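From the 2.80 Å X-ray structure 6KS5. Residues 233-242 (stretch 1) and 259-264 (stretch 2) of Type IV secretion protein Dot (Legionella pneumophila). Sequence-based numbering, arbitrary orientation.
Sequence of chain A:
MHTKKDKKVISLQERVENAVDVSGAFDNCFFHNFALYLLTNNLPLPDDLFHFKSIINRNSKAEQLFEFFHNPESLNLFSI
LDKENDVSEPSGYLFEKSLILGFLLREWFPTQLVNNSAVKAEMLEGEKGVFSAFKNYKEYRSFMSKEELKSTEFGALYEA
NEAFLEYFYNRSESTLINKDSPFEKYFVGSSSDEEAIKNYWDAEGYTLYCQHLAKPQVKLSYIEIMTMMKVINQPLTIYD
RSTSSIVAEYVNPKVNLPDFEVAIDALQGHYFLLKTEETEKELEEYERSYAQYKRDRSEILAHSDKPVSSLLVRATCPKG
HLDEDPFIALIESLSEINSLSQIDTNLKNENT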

# COMPACT_ATOMS: atom_id res chain seq x y z
N ASN A 233 5.36 -1.97 14.57
CA ASN A 233 4.77 -1.74 15.89
C ASN A 233 4.07 -0.38 15.96
O ASN A 233 4.21 0.36 16.94
CB ASN A 233 5.82 -1.87 16.99
CG ASN A 233 5.49 -2.97 17.99
OD1 ASN A 233 4.48 -3.67 17.86
ND2 ASN A 233 6.34 -3.13 19.00
N GLN A 234 3.29 -0.05 14.93
CA GLN A 234 2.55 1.20 14.89
C GLN A 234 1.07 0.93 15.09
O GLN A 234 0.41 0.41 14.18
CB GLN A 234 2.79 1.92 13.56
CG GLN A 234 1.88 3.13 13.32
CD GLN A 234 2.16 4.28 14.28
OE1 GLN A 234 3.06 5.08 14.06
NE2 GLN A 234 1.38 4.35 15.36
N PRO A 235 0.50 1.25 16.26
CA PRO A 235 -0.94 1.08 16.45
C PRO A 235 -1.73 1.89 15.44
O PRO A 235 -1.36 3.00 15.07
CB PRO A 235 -1.17 1.58 17.88
CG PRO A 235 0.15 1.43 18.55
CD PRO A 235 1.17 1.71 17.49
N LEU A 236 -2.84 1.31 14.99
CA LEU A 236 -3.67 1.93 13.96
C LEU A 236 -5.10 1.47 14.14
O LEU A 236 -5.35 0.30 14.47
CB LEU A 236 -3.17 1.59 12.55
CG LEU A 236 -4.04 2.00 11.36
CD1 LEU A 236 -4.24 3.51 11.33
CD2 LEU A 236 -3.43 1.53 10.06
N THR A 237 -6.04 2.38 13.91
CA THR A 237 -7.45 2.06 13.93
C THR A 237 -8.07 2.60 12.64
O THR A 237 -7.84 3.75 12.27
CB THR A 237 -8.15 2.65 15.16
OG1 THR A 237 -7.41 2.31 16.34
CG2 THR A 237 -9.56 2.11 15.28
N ILE A 238 -8.82 1.75 11.96
CA ILE A 238 -9.45 2.09 10.69
C ILE A 238 -10.96 2.00 10.90
O ILE A 238 -11.51 0.90 11.06
CB ILE A 238 -9.00 1.16 9.55
CG1 ILE A 238 -7.52 1.40 9.24
CG2 ILE A 238 -9.86 1.36 8.31
CD1 ILE A 238 -7.06 0.72 7.96
N TYR A 239 -11.62 3.15 10.91
CA TYR A 239 -13.07 3.21 11.06
C TYR A 239 -13.74 3.25 9.69
O TYR A 239 -13.11 3.48 8.66
CB TYR A 239 -13.49 4.44 11.86
CG TYR A 239 -12.89 4.53 13.24
CD1 TYR A 239 -13.52 3.95 14.33
CD2 TYR A 239 -11.70 5.21 13.46
CE1 TYR A 239 -12.97 4.03 15.59
CE2 TYR A 239 -11.15 5.30 14.71
CZ TYR A 239 -11.79 4.71 15.78
OH TYR A 239 -11.24 4.80 17.04
N ASP A 240 -15.05 3.03 9.70
CA ASP A 240 -15.88 3.28 8.53
C ASP A 240 -16.46 4.68 8.64
O ASP A 240 -17.08 5.02 9.66
CB ASP A 240 -17.00 2.25 8.41
CG ASP A 240 -17.72 2.33 7.08
OD1 ASP A 240 -17.28 3.12 6.21
OD2 ASP A 240 -18.74 1.63 6.91
N ARG A 241 -16.27 5.48 7.59
CA ARG A 241 -16.73 6.87 7.62
C ARG A 241 -18.23 6.99 7.85
O ARG A 241 -18.68 8.06 8.27
CB ARG A 241 -16.34 7.58 6.32
N SER A 242 -19.00 5.93 7.60
CA SER A 242 -20.45 6.03 7.75
C SER A 242 -20.94 5.62 9.14
O SER A 242 -21.77 6.31 9.73
CB SER A 242 -21.15 5.20 6.65
OG SER A 242 -21.55 3.93 7.12
N ASP A 259 -2.17 8.92 18.84
CA ASP A 259 -3.20 8.02 18.32
C ASP A 259 -3.33 8.13 16.81
O ASP A 259 -3.62 9.21 16.28
CB ASP A 259 -4.53 8.32 18.99
N PHE A 260 -3.10 7.02 16.11
CA PHE A 260 -3.21 6.95 14.66
C PHE A 260 -4.56 6.34 14.30
O PHE A 260 -4.88 5.22 14.72
CB PHE A 260 -2.07 6.12 14.06
CG PHE A 260 -1.99 6.21 12.56
CD1 PHE A 260 -2.61 7.24 11.86
CD2 PHE A 260 -1.30 5.24 11.84
CE1 PHE A 260 -2.53 7.32 10.49
CE2 PHE A 260 -1.23 5.31 10.46
CZ PHE A 260 -1.84 6.35 9.78
N GLU A 261 -5.35 7.08 13.52
CA GLU A 261 -6.70 6.65 13.19
C GLU A 261 -7.13 7.28 11.87
O GLU A 261 -7.08 8.50 11.71
CB GLU A 261 -7.68 7.04 14.29
N VAL A 262 -7.56 6.43 10.93
CA VAL A 262 -8.09 6.89 9.66
C VAL A 262 -9.39 6.14 9.41
O VAL A 262 -9.60 5.04 9.90
CB VAL A 262 -7.12 6.68 8.47
CG1 VAL A 262 -5.73 7.31 8.77
CG2 VAL A 262 -7.07 5.20 8.08
N ALA A 263 -10.26 6.75 8.61
CA ALA A 263 -11.51 6.13 8.19
C ALA A 263 -11.49 5.86 6.69
O ALA A 263 -10.69 6.44 5.95
CB ALA A 263 -12.72 7.00 8.55
N ILE A 264 -12.36 4.97 6.24
CA ILE A 264 -12.44 4.66 4.82
C ILE A 264 -13.89 4.41 4.39
O ILE A 264 -14.74 4.11 5.22
CB ILE A 264 -11.55 3.45 4.47
CG1 ILE A 264 -11.70 3.08 2.99
CG2 ILE A 264 -11.88 2.27 5.35
CD1 ILE A 264 -10.81 1.93 2.57

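Five main-chain hydrogen bonds join the two stretches as neighbouring parallel strands. Tyr239 N donates to Val262 O (2.9 Å) and Ile264 N to Tyr239 O (2.9 Å), so Tyr239 uses both its amide and its carbonyl across the interface. Val262 likewise uses both groups, its N donating to Thr237 O at 3.0 Å. The ladder is extended at one end by Thr237 N to Phe260 O (3.2 Å) and at the other by Arg241 N to Ile264 O (3.1 Å), the latter nearly straight at 171°. The carbonyls also receive CA-H...O contacts, the shortest from Ile238 CA to Val262 O and from Ala263 CA to Tyr239 O, both 3.1 Å. Asp240 OD1 lies 2.9 Å from Ile264 O, but both atoms are acceptors, and no hydrogen bond is assigned.

Side chains alternate between the two faces of the sheet. On one, Ile238 CG1 meets Val262 CG2 at 4.0 Å, and Ile238 CG2 meets Ile264 CG2 at 3.7 Å. On the other, Tyr239 packs its CB 4.3 Å from Ala263 CB, while the edge of its ring approaches Glu261 CB, 3.9 Å from Tyr239 CE2. At the start of the first strand, Leu236 CD1 sits over one face of the ring of Phe260, the residue just before the second strand, 3.6 Å from the ring centroid, in a CH-pi contact.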